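Local atomic coordinates of beta-glucuronidase (Dictyoglomus thermophilum, PDB entry 6XXW), a protein that probably hydrolyses beta-D-glucuronides, releasing glucuronic acid, as a four-chain enzyme of glycoside hydrolase family 2. Residues F128-G132 and Q133-I137; E161-P164 and K165-V169; I321-K324 and D325-L329; Q485-R488 and D489-W493; V571-R574 and N575-K579. All coordinates share one frame; numbering follows the deposited sequence. Where two conformers were deposited one is given.

In the fold
All five contacts join residues close in sequence, yet their chemistry follows their place in the fold. Interactions 1 and 2 are surface turns of the sugar-binding domain, their centres about 45 Å apart: the first is tied by amides, the second rests on a meeting of two rings. Interactions 3, 4 and 5 belong to the TIM barrel domain. Interaction 3 is buried in one barrel helix, whereas interactions 4 and 5 are partly buried, the former carrying a salt bridge within its helix. Interaction 5, a tight loop, touches interaction 3 through Asp325 and Arg576, their centres about 11 Å apart. Across a subunit interface, 161-169 of one chain meets 485-493 of another.

Interaction 1 (F128-G132 and Q133-I137); sequences FVNYG and QENII
The type II beta turn from Asn130 to Gln133 delivers the chain into strand 134-142 of the sugar-binding domain, and Asn135, just inside that strand, reaches back to hold the turn by its first residue. It is a worked example of a side-chain amide doing the work of a backbone peptide. Asn135 OD1 accepts from Asn130 N at 2.7 Å, along an almost straight N-H and on a lone pair in the plane of the carbonyl. The other half of the same amide returns the favour, Asn135 ND2 donating to Asn130 O at 3.1 Å. Two bonds of opposite direction therefore fix the rotation of the buried Asn135 amide. With CG beside its own backbone N and opposite the carbonyl carbon (chi1 -64°), that amide is turned back to the N and O of Asn130.

The turn's own closing bond, from Gln133 N to Asn130 O at 3.4 Å, is weak, while both Asn135 bonds are shorter and straighter. Gly132 sits at the third position of the turn with a positive phi of 67°, which favours glycine. Around the site, Asn107 ND2 gives a further hydrogen bond to Asn135 OD1, and backbone bonds join Asn135 to Phe80 of strand 73-81. The OD1 atom of Asn135 also rests 3.3 Å from Val129 CA.

Asn130 adds a side-chain bond of its own. The planes of the two asparagine amides are only 23° apart, and Asn130 ND2 donates to the backbone oxygen Glu134 O at 3.2 Å, with that oxygen lying in the Asn130 amide plane.

Interaction 2 (E161-P164 and K165-V169); sequences EMHP and KGYKV
Ring meets ring first: His163 lays its CD2 corner over one face of Tyr167, above the middle of the phenol ring, with CD2 3.5 Å from Tyr167 CD1. The planes are inclined at 49°, and the ring centroids of His163 and Tyr167 are 4.5 Å apart. Tyr167 reaches this position because its CG lies opposite its own backbone N (chi1 -162°), which sends the ring back toward His163.

Of apolar contacts there is one more, a loose touch of Pro164 CD on Tyr167 CD2 at 4.3 Å.

The backbone supplies a type II beta turn from Pro164 to Tyr167. Tyr167 N donates to Pro164 O at 3.3 Å, approaching from above the carbonyl plane, while Gly166 takes the positive phi of 89° that the turn needs.

Polar ends point onward. Lys165 NZ makes a salt bridge with Glu159, which also accepts from Gly166 N. The imidazole is held twice, ND1 bonding to Asp160 and NE2 to Asp475 of the second subunit, and Tyr167 OH bonds to Asp478 of that subunit. The paired rings thus face the subunit interface, in the connection between strands 153-157 and 168-172, just before the second; these strands form a two-stranded antiparallel sheet.

Interaction 3 (I321-K324 and D325-L329); sequences INIK and DFNLL
Asp325, Phe326, Asn327 and Leu328 each donate a backbone N-H to the carbonyl four residues earlier, the regular alpha-helical pattern, as in Asn327 N to Ile323 O at 2.9 Å. Side chains on successive turns then meet. Asn327 runs alongside Ile323, pointing the same way, with ND2 3.6 Å from Ile323 CG2. Asn322 O lies at the rim of the Phe326 ring, near the ring plane, 3.1 Å from Phe326 CD2. Lys324 carries CG opposite its backbone N (chi1 179°), which sets CG 4.2 Å from Leu328 CD1.

A water links Asn322 and Asp325, 2.9 Å from Asn322 OD1 and 2.7 Å from Asp325 OD2. The buried Asp325 carboxylate is also held by charge: OD1 pairs with Arg576 and OD2 with Lys306. Lys324 NZ donates to Asp60 O and Asn327 ND2 to Ile61 O, both of the third subunit, while Asn327 OD1 bonds to Tyr355.

The helix is the crossover of a beta-alpha-beta unit in the TIM barrel, joining the parallel strands 297-305 and 336-338. Phe326 packs inward on Phe337 of strand 336-338 and across to Leu351 and Ala352 of helix 346-355.

Interaction 4 (Q485-R488 and D489-W493); sequences QLER and DLREW
Glu487 and Arg491, one turn apart on helix 482-497, form a salt bridge in which a single carboxylate oxygen takes two bonds. Arg491 offers its guanidinium side-on: NE donates to Glu487 OE1 at 2.9 Å, and NH2 reaches the same OE1 at 3.0 Å. The oxygen lies in the guanidinium plane, at its edge, and meets NE with its anti lone pair, on the side away from OE2; NH2 comes from the same side but out of the carboxylate plane. The two side chains run alongside one another and point the same way, the carboxylate and guanidinium planes being turned by 36°. Extended chains make this possible, Glu487 leaving with CG opposite its backbone N (chi1 170°). With OE1 gripped by Arg491, the other oxygen, OE2, forms a salt bridge with Arg540, which would probably favour the charged form of Glu487.

A weaker polar pair lies on another flank. Trp493 NE1 donates to Asp489 OD2 at 3.4 Å, a weak bond, though the oxygen is in the plane of the indole; the stronger partner of Asp489 is Arg468.

Regular helical bonds run beneath, such as Leu490 N to Leu486 O at 3.0 Å. The same two leucines also meet through their side chains, crossing at an angle, Leu486 CD1 3.8 Å from Leu490 CD1.

Arg488 and Gln485 donate to Glu161 O and Met162 O of the second subunit. Within the strand-helix-strand unit 463-467, 482-497 and 501-505, Leu486 packs on Phe534 and Val537 of helix 524-538; Leu490 touches Leu538 of that helix and Val466 of strand 463-467.

Interaction 5 (V571-R574 and N575-K579); sequences VFTR and NRQPK
Arg576 takes up a left-handed backbone (phi 70°, psi 41°) and bends its side chain sharply at chi2 (61°), and these torsions together fold its guanidinium back onto the loop. The motif is a type I beta turn from Thr573 to Arg576 followed by a G1-type beta bulge, with Arg576 in the position where glycine is common. Arg576 NH1 donates to Arg574 O at 2.9 Å, the oxygen lying at the edge of the guanidinium, close to its plane. Its NE and NH2 have partners too, Asp325 of helix 319-332 and the backbone oxygen of Asp309, so the group is tied down at three nitrogens.

The backbone closes the loop in steps. Arg576 N donates to Thr573 O at 2.8 Å, from well above the carbonyl plane, whereas Thr573 N meets Gln577 O, 2.7 Å away, in the plane of the Gln577 carbonyl. Further down, Lys579 N reaches Val571 O at 2.9 Å. Between these last two bonds Phe572 and Pro578 form a single beta bridge, and Phe572 CA adds a C-H...O contact to Gln577 O at 3.2 Å.

The loop lies in the TIM barrel domain, between strand 544-550 and helix 580-591. Arg574 extends from it to salt bridges with Asp309 and Asp311. Its side chain also comes within about 3 Å (nearest atoms) of a bound Tris, probably from the crystallisation liquor. The Phe572 side chain crosses that of Pro578 at an angle, with CD2 3.6 Å from Pro578 CA and CE2 3.9 Å from Pro578 CB.

Interaction 1 (F128-G132 and Q133-I137)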
# COMPACT_ATOMS: atom_id res chain seq x y z
N PHE A 128 -21.13 -50.66 4.14
CA PHE A 128 -22.16 -49.66 3.89
C PHE A 128 -22.26 -49.19 2.45
O PHE A 128 -23.12 -48.35 2.15
CB PHE A 128 -21.94 -48.44 4.79
CG PHE A 128 -21.72 -48.78 6.24
CD1 PHE A 128 -22.79 -49.11 7.04
CD2 PHE A 128 -20.45 -48.76 6.79
CE1 PHE A 128 -22.61 -49.42 8.40
CE2 PHE A 128 -20.26 -49.07 8.13
CZ PHE A 128 -21.34 -49.40 8.93
N VAL A 129 -21.41 -49.69 1.54
CA VAL A 129 -21.36 -49.17 0.17
C VAL A 129 -22.27 -49.98 -0.74
O VAL A 129 -22.55 -51.16 -0.50
CB VAL A 129 -19.92 -49.15 -0.37
CG1 VAL A 129 -19.06 -48.12 0.38
CG2 VAL A 129 -19.30 -50.52 -0.31
N ASN A 130 -22.72 -49.33 -1.81
CA ASN A 130 -23.43 -49.96 -2.91
C ASN A 130 -22.41 -50.20 -4.02
O ASN A 130 -21.90 -49.25 -4.61
CB ASN A 130 -24.57 -49.07 -3.40
CG ASN A 130 -25.46 -48.60 -2.27
OD1 ASN A 130 -25.91 -49.40 -1.45
ND2 ASN A 130 -25.72 -47.29 -2.21
N TYR A 131 -22.11 -51.47 -4.28
CA TYR A 131 -21.07 -51.80 -5.25
C TYR A 131 -21.57 -51.60 -6.68
O TYR A 131 -22.68 -52.01 -7.04
CB TYR A 131 -20.62 -53.24 -5.05
CG TYR A 131 -19.82 -53.42 -3.78
CD1 TYR A 131 -18.45 -53.18 -3.75
CD2 TYR A 131 -20.44 -53.83 -2.60
CE1 TYR A 131 -17.72 -53.34 -2.59
CE2 TYR A 131 -19.72 -53.98 -1.43
CZ TYR A 131 -18.36 -53.74 -1.44
OH TYR A 131 -17.64 -53.90 -0.28
N GLY A 132 -20.73 -50.97 -7.50
CA GLY A 132 -21.08 -50.66 -8.87
C GLY A 132 -22.18 -49.64 -9.02
O GLY A 132 -22.80 -49.56 -10.08
N GLN A 133 -22.44 -48.84 -7.98
CA GLN A 133 -23.57 -47.93 -7.97
C GLN A 133 -23.17 -46.63 -7.28
O GLN A 133 -22.09 -46.51 -6.71
CB GLN A 133 -24.77 -48.55 -7.25
CG GLN A 133 -25.30 -49.82 -7.88
CD GLN A 133 -26.23 -50.56 -6.94
OE1 GLN A 133 -25.82 -51.46 -6.21
NE2 GLN A 133 -27.50 -50.17 -6.95
N GLU A 134 -24.09 -45.67 -7.32
CA GLU A 134 -23.89 -44.39 -6.66
C GLU A 134 -23.93 -44.55 -5.14
O GLU A 134 -24.71 -45.33 -4.59
CB GLU A 134 -24.96 -43.39 -7.10
CG GLU A 134 -24.69 -41.95 -6.64
CD GLU A 134 -25.91 -41.06 -6.75
OE1 GLU A 134 -27.04 -41.60 -6.83
OE2 GLU A 134 -25.74 -39.82 -6.77
N ASN A 135 -23.07 -43.80 -4.46
CA ASN A 135 -23.05 -43.71 -3.01
C ASN A 135 -23.05 -42.24 -2.63
O ASN A 135 -22.70 -41.38 -3.43
CB ASN A 135 -21.84 -44.42 -2.43
CG ASN A 135 -21.85 -45.91 -2.71
OD1 ASN A 135 -22.16 -46.71 -1.84
ND2 ASN A 135 -21.53 -46.28 -3.95
N ILE A 136 -23.45 -41.96 -1.39
CA ILE A 136 -23.48 -40.60 -0.86
C ILE A 136 -22.63 -40.56 0.41
O ILE A 136 -22.88 -41.33 1.34
CB ILE A 136 -24.92 -40.14 -0.55
CG1 ILE A 136 -25.80 -40.24 -1.80
CG2 ILE A 136 -24.93 -38.73 0.05
CD1 ILE A 136 -25.30 -39.44 -2.97
N ILE A 137 -21.65 -39.67 0.44
CA ILE A 137 -20.92 -39.38 1.67
C ILE A 137 -21.39 -38.04 2.20
O ILE A 137 -21.58 -37.07 1.45
CB ILE A 137 -19.40 -39.39 1.46
CG1 ILE A 137 -18.72 -38.91 2.75
CG2 ILE A 137 -19.01 -38.52 0.26
CD1 ILE A 137 -17.23 -39.17 2.80

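Interaction 2 (E161-P164 and K165-V169)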
# COMPACT_ATOMS: atom_id res chain seq x y z
N GLU A 161 -28.11 -5.28 28.28
CA GLU A 161 -28.82 -4.10 27.81
C GLU A 161 -28.46 -3.74 26.37
O GLU A 161 -29.29 -3.19 25.64
CB GLU A 161 -28.54 -2.91 28.74
CG GLU A 161 -29.34 -2.94 30.03
CD GLU A 161 -30.49 -1.95 30.03
OE1 GLU A 161 -30.24 -0.75 30.29
OE2 GLU A 161 -31.63 -2.36 29.77
N MET A 162 -27.24 -4.06 25.93
CA MET A 162 -26.82 -3.66 24.59
C MET A 162 -26.79 -4.82 23.60
O MET A 162 -26.33 -4.64 22.46
CB MET A 162 -25.45 -2.98 24.65
CG MET A 162 -25.52 -1.53 25.17
SD MET A 162 -26.80 -0.55 24.32
CE MET A 162 -26.06 1.08 24.29
N HIS A 163 -27.29 -5.99 23.97
CA HIS A 163 -27.30 -7.06 22.98
C HIS A 163 -28.70 -7.66 22.86
O HIS A 163 -29.35 -7.92 23.87
CB HIS A 163 -26.28 -8.14 23.33
CG HIS A 163 -24.85 -7.68 23.24
ND1 HIS A 163 -24.18 -7.13 24.31
CD2 HIS A 163 -23.97 -7.71 22.21
CE1 HIS A 163 -22.94 -6.84 23.94
NE2 HIS A 163 -22.79 -7.17 22.67
N PRO A 164 -29.17 -7.89 21.64
CA PRO A 164 -30.50 -8.49 21.45
C PRO A 164 -30.54 -9.93 21.96
O PRO A 164 -29.52 -10.54 22.28
CB PRO A 164 -30.72 -8.43 19.94
CG PRO A 164 -29.33 -8.37 19.36
CD PRO A 164 -28.49 -7.62 20.36
N LYS A 165 -31.75 -10.47 22.04
CA LYS A 165 -31.93 -11.84 22.48
C LYS A 165 -31.22 -12.79 21.52
O LYS A 165 -31.33 -12.65 20.30
CB LYS A 165 -33.41 -12.19 22.57
CG LYS A 165 -33.72 -13.47 23.36
CD LYS A 165 -34.15 -14.61 22.45
CE LYS A 165 -33.99 -15.99 23.11
NZ LYS A 165 -32.65 -16.20 23.74
N GLY A 166 -30.48 -13.74 22.07
CA GLY A 166 -29.81 -14.72 21.25
C GLY A 166 -28.42 -14.34 20.79
O GLY A 166 -27.81 -15.11 20.04
N TYR A 167 -27.90 -13.20 21.21
CA TYR A 167 -26.53 -12.83 20.85
C TYR A 167 -25.55 -13.78 21.54
O TYR A 167 -25.59 -13.95 22.76
CB TYR A 167 -26.23 -11.39 21.25
CG TYR A 167 -25.02 -10.81 20.56
CD1 TYR A 167 -23.74 -10.97 21.08
CD2 TYR A 167 -25.15 -10.09 19.37
CE1 TYR A 167 -22.63 -10.43 20.44
CE2 TYR A 167 -24.05 -9.56 18.73
CZ TYR A 167 -22.79 -9.72 19.27
OH TYR A 167 -21.69 -9.19 18.62
N LYS A 168 -24.66 -14.39 20.76
CA LYS A 168 -23.69 -15.30 21.34
C LYS A 168 -22.33 -15.05 20.71
O LYS A 168 -22.23 -14.58 19.58
CB LYS A 168 -24.12 -16.76 21.19
CG LYS A 168 -24.00 -17.34 19.79
CD LYS A 168 -24.72 -18.68 19.69
CE LYS A 168 -24.19 -19.51 18.53
NZ LYS A 168 -24.51 -18.88 17.21
N VAL A 169 -21.27 -15.33 21.47
CA VAL A 169 -19.90 -15.17 20.98
C VAL A 169 -19.12 -16.44 21.29
O VAL A 169 -19.33 -17.08 22.33
CB VAL A 169 -19.20 -13.93 21.59
CG1 VAL A 169 -19.96 -12.65 21.25
CG2 VAL A 169 -19.01 -14.07 23.10

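Interaction 3 (I321-K324 and D325-L329)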
# COMPACT_ATOMS: atom_id res chain seq x y z
N ILE A 321 1.01 -23.87 -2.61
CA ILE A 321 1.52 -23.04 -1.52
C ILE A 321 2.62 -23.78 -0.75
O ILE A 321 3.63 -23.18 -0.34
CB ILE A 321 0.35 -22.61 -0.61
CG1 ILE A 321 -0.42 -21.45 -1.25
CG2 ILE A 321 0.84 -22.22 0.77
CD1 ILE A 321 0.37 -20.15 -1.33
N ASN A 322 2.46 -25.09 -0.58
CA ASN A 322 3.43 -25.85 0.20
C ASN A 322 4.79 -25.85 -0.49
O ASN A 322 5.82 -25.59 0.13
CB ASN A 322 2.93 -27.27 0.41
CG ASN A 322 1.80 -27.35 1.41
OD1 ASN A 322 1.53 -26.39 2.14
ND2 ASN A 322 1.13 -28.49 1.46
N ILE A 323 4.81 -26.15 -1.79
CA ILE A 323 6.08 -26.19 -2.51
C ILE A 323 6.68 -24.79 -2.60
O ILE A 323 7.89 -24.61 -2.39
CB ILE A 323 5.87 -26.84 -3.89
CG1 ILE A 323 5.70 -28.36 -3.69
CG2 ILE A 323 7.05 -26.56 -4.83
CD1 ILE A 323 5.07 -29.09 -4.86
N LYS A 324 5.85 -23.78 -2.85
CA LYS A 324 6.33 -22.40 -2.78
C LYS A 324 7.00 -22.11 -1.44
O LYS A 324 8.07 -21.50 -1.38
CB LYS A 324 5.18 -21.43 -3.02
CG LYS A 324 5.60 -19.97 -2.95
CD LYS A 324 6.69 -19.68 -3.98
CE LYS A 324 6.74 -18.18 -4.31
NZ LYS A 324 7.65 -17.89 -5.47
N ASP A 325 6.38 -22.56 -0.34
CA ASP A 325 6.91 -22.25 0.98
C ASP A 325 8.27 -22.91 1.19
O ASP A 325 9.19 -22.30 1.75
CB ASP A 325 5.93 -22.69 2.07
CG ASP A 325 4.75 -21.72 2.26
OD1 ASP A 325 4.68 -20.68 1.57
OD2 ASP A 325 3.89 -22.01 3.13
N PHE A 326 8.42 -24.16 0.74
CA PHE A 326 9.71 -24.83 0.91
C PHE A 326 10.78 -24.21 0.02
O PHE A 326 11.95 -24.13 0.42
CB PHE A 326 9.56 -26.33 0.64
CG PHE A 326 9.02 -27.08 1.83
CD1 PHE A 326 9.85 -27.44 2.87
CD2 PHE A 326 7.66 -27.33 1.94
CE1 PHE A 326 9.35 -28.09 3.98
CE2 PHE A 326 7.15 -27.97 3.06
CZ PHE A 326 7.99 -28.36 4.07
N ASN A 327 10.43 -23.77 -1.18
CA ASN A 327 11.42 -23.08 -2.01
C ASN A 327 11.86 -21.77 -1.36
O ASN A 327 13.03 -21.38 -1.44
CB ASN A 327 10.87 -22.85 -3.41
CG ASN A 327 10.72 -24.14 -4.17
OD1 ASN A 327 11.41 -25.11 -3.87
ND2 ASN A 327 9.79 -24.18 -5.11
N LEU A 328 10.92 -21.09 -0.70
CA LEU A 328 11.29 -19.87 0.04
C LEU A 328 12.16 -20.19 1.24
O LEU A 328 13.11 -19.46 1.54
CB LEU A 328 10.02 -19.13 0.47
CG LEU A 328 9.24 -18.38 -0.62
CD1 LEU A 328 7.85 -17.94 -0.10
CD2 LEU A 328 10.04 -17.20 -1.15
N LEU A 329 11.86 -21.28 1.95
CA LEU A 329 12.71 -21.70 3.07
C LEU A 329 14.14 -21.93 2.61
O LEU A 329 15.10 -21.50 3.27
CB LEU A 329 12.14 -22.96 3.72
CG LEU A 329 10.89 -22.82 4.62
CD1 LEU A 329 10.49 -24.20 5.22
CD2 LEU A 329 11.13 -21.80 5.71
O HOH W 1 2.60 -24.24 3.84

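Interaction 4 (Q485-R488 and D489-W493)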
# COMPACT_ATOMS: atom_id res chain seq x y z
N GLN A 485 17.43 -6.37 28.24
CA GLN A 485 16.41 -7.28 28.75
C GLN A 485 16.61 -8.70 28.25
O GLN A 485 16.46 -9.66 29.01
CB GLN A 485 15.03 -6.76 28.36
CG GLN A 485 14.73 -5.36 28.88
CD GLN A 485 13.36 -4.86 28.47
OE1 GLN A 485 12.83 -5.28 27.45
NE2 GLN A 485 12.79 -3.96 29.26
N LEU A 486 16.96 -8.86 26.97
CA LEU A 486 17.01 -10.20 26.41
C LEU A 486 18.19 -10.99 26.95
O LEU A 486 18.05 -12.18 27.26
CB LEU A 486 17.05 -10.14 24.88
CG LEU A 486 17.03 -11.52 24.21
CD1 LEU A 486 15.75 -12.27 24.55
CD2 LEU A 486 17.22 -11.38 22.69
N GLU A 487 19.35 -10.35 27.08
CA GLU A 487 20.51 -11.08 27.59
C GLU A 487 20.30 -11.50 29.04
O GLU A 487 20.59 -12.65 29.40
CB GLU A 487 21.79 -10.24 27.47
CG GLU A 487 22.96 -10.88 28.22
CD GLU A 487 24.31 -10.46 27.69
OE1 GLU A 487 25.32 -11.04 28.15
OE2 GLU A 487 24.38 -9.55 26.83
N ARG A 488 19.79 -10.60 29.88
CA ARG A 488 19.50 -10.96 31.26
C ARG A 488 18.50 -12.11 31.35
O ARG A 488 18.67 -13.02 32.16
CB ARG A 488 18.96 -9.74 32.02
CG ARG A 488 20.01 -8.70 32.37
CD ARG A 488 19.39 -7.32 32.59
NE ARG A 488 18.64 -7.24 33.84
CZ ARG A 488 19.20 -6.97 35.01
NH1 ARG A 488 20.51 -6.76 35.09
NH2 ARG A 488 18.46 -6.92 36.11
N ASP A 489 17.45 -12.06 30.53
CA ASP A 489 16.43 -13.10 30.58
C ASP A 489 17.00 -14.45 30.18
O ASP A 489 16.86 -15.43 30.92
CB ASP A 489 15.26 -12.72 29.67
CG ASP A 489 14.06 -13.63 29.86
OD1 ASP A 489 13.78 -14.00 31.02
OD2 ASP A 489 13.40 -13.97 28.87
N LEU A 490 17.67 -14.51 29.03
CA LEU A 490 18.15 -15.80 28.53
C LEU A 490 19.22 -16.39 29.44
O LEU A 490 19.29 -17.62 29.58
CB LEU A 490 18.68 -15.66 27.11
CG LEU A 490 17.60 -15.32 26.08
CD1 LEU A 490 18.19 -15.14 24.70
CD2 LEU A 490 16.52 -16.41 26.07
N ARG A 491 20.06 -15.56 30.07
CA ARG A 491 21.02 -16.08 31.04
C ARG A 491 20.31 -16.67 32.25
O ARG A 491 20.79 -17.65 32.84
CB ARG A 491 21.99 -14.99 31.49
CG ARG A 491 22.96 -14.55 30.39
CD ARG A 491 24.09 -13.69 30.96
NE ARG A 491 25.04 -13.29 29.92
CZ ARG A 491 26.02 -14.07 29.47
NH1 ARG A 491 26.20 -15.28 29.98
NH2 ARG A 491 26.84 -13.64 28.52
N GLU A 492 19.16 -16.11 32.63
CA GLU A 492 18.43 -16.69 33.75
C GLU A 492 17.79 -18.02 33.36
O GLU A 492 17.72 -18.94 34.19
CB GLU A 492 17.37 -15.72 34.27
CG GLU A 492 16.85 -16.14 35.66
CD GLU A 492 15.59 -15.41 36.06
OE1 GLU A 492 15.00 -14.73 35.20
OE2 GLU A 492 15.18 -15.51 37.24
N TRP A 493 17.28 -18.15 32.13
CA TRP A 493 16.79 -19.46 31.71
C TRP A 493 17.89 -20.51 31.80
O TRP A 493 17.65 -21.64 32.26
CB TRP A 493 16.25 -19.42 30.28
CG TRP A 493 14.90 -18.78 30.16
CD1 TRP A 493 14.64 -17.48 29.85
CD2 TRP A 493 13.61 -19.41 30.33
NE1 TRP A 493 13.28 -17.25 29.81
CE2 TRP A 493 12.63 -18.42 30.11
CE3 TRP A 493 13.20 -20.71 30.65
CZ2 TRP A 493 11.26 -18.68 30.19
CZ3 TRP A 493 11.83 -20.98 30.73
CH2 TRP A 493 10.88 -19.97 30.50

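Interaction 5 (V571-R574 and N575-K579)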
# COMPACT_ATOMS: atom_id res chain seq x y z
N VAL A 571 7.48 -12.52 7.97
CA VAL A 571 8.65 -12.10 7.21
C VAL A 571 8.32 -12.04 5.72
O VAL A 571 8.92 -11.27 4.97
CB VAL A 571 9.82 -13.06 7.52
CG1 VAL A 571 10.89 -13.02 6.46
CG2 VAL A 571 10.40 -12.79 8.91
N PHE A 572 7.37 -12.86 5.28
CA PHE A 572 6.78 -12.80 3.95
C PHE A 572 5.34 -12.31 4.06
O PHE A 572 4.68 -12.49 5.09
CB PHE A 572 6.78 -14.19 3.27
CG PHE A 572 8.16 -14.74 3.03
CD1 PHE A 572 8.74 -15.59 3.95
CD2 PHE A 572 8.87 -14.38 1.91
CE1 PHE A 572 10.01 -16.10 3.76
CE2 PHE A 572 10.16 -14.89 1.70
CZ PHE A 572 10.72 -15.76 2.63
N THR A 573 4.86 -11.66 3.00
CA THR A 573 3.44 -11.34 2.96
C THR A 573 2.62 -12.63 2.84
O THR A 573 3.16 -13.71 2.60
CB THR A 573 3.14 -10.41 1.78
OG1 THR A 573 3.44 -11.09 0.57
CG2 THR A 573 3.97 -9.15 1.87
N ARG A 574 1.30 -12.50 3.00
CA ARG A 574 0.46 -13.70 2.90
C ARG A 574 0.52 -14.33 1.52
O ARG A 574 0.32 -15.54 1.38
CB ARG A 574 -0.99 -13.36 3.26
CG ARG A 574 -1.83 -14.59 3.58
CD ARG A 574 -3.20 -14.17 4.04
NE ARG A 574 -3.93 -15.20 4.79
CZ ARG A 574 -5.25 -15.31 4.77
NH1 ARG A 574 -5.96 -14.48 4.02
NH2 ARG A 574 -5.87 -16.23 5.49
N ASN A 575 0.79 -13.53 0.48
CA ASN A 575 0.98 -14.06 -0.86
C ASN A 575 2.43 -14.44 -1.13
O ASN A 575 2.83 -14.55 -2.30
CB ASN A 575 0.46 -13.08 -1.92
CG ASN A 575 1.26 -11.80 -1.99
OD1 ASN A 575 2.13 -11.53 -1.16
ND2 ASN A 575 0.97 -10.99 -3.00
N ARG A 576 3.23 -14.64 -0.08
CA ARG A 576 4.53 -15.31 -0.16
C ARG A 576 5.58 -14.46 -0.90
O ARG A 576 6.40 -14.99 -1.66
CB ARG A 576 4.41 -16.70 -0.80
CG ARG A 576 4.25 -17.83 0.22
CD ARG A 576 2.99 -17.67 1.04
NE ARG A 576 2.79 -18.79 1.96
CZ ARG A 576 1.88 -18.81 2.92
NH1 ARG A 576 1.08 -17.76 3.09
NH2 ARG A 576 1.77 -19.88 3.71
N GLN A 577 5.58 -13.15 -0.65
CA GLN A 577 6.64 -12.27 -1.14
C GLN A 577 7.37 -11.61 0.03
O GLN A 577 6.77 -11.36 1.07
CB GLN A 577 6.09 -11.18 -2.07
CG GLN A 577 5.40 -11.70 -3.33
CD GLN A 577 6.27 -12.63 -4.16
OE1 GLN A 577 7.49 -12.48 -4.21
NE2 GLN A 577 5.64 -13.59 -4.83
N PRO A 578 8.66 -11.32 -0.12
CA PRO A 578 9.47 -10.96 1.06
C PRO A 578 9.28 -9.52 1.50
O PRO A 578 9.16 -8.60 0.68
CB PRO A 578 10.91 -11.20 0.58
CG PRO A 578 10.84 -10.91 -0.93
CD PRO A 578 9.48 -11.44 -1.35
N LYS A 579 9.30 -9.31 2.82
CA LYS A 579 9.47 -7.97 3.36
C LYS A 579 10.96 -7.67 3.50
O LYS A 579 11.81 -8.52 3.27
CB LYS A 579 8.73 -7.82 4.69
CG LYS A 579 7.23 -8.03 4.57
CD LYS A 579 6.55 -7.89 5.94
CE LYS A 579 5.16 -8.54 5.92
NZ LYS A 579 4.55 -8.60 7.29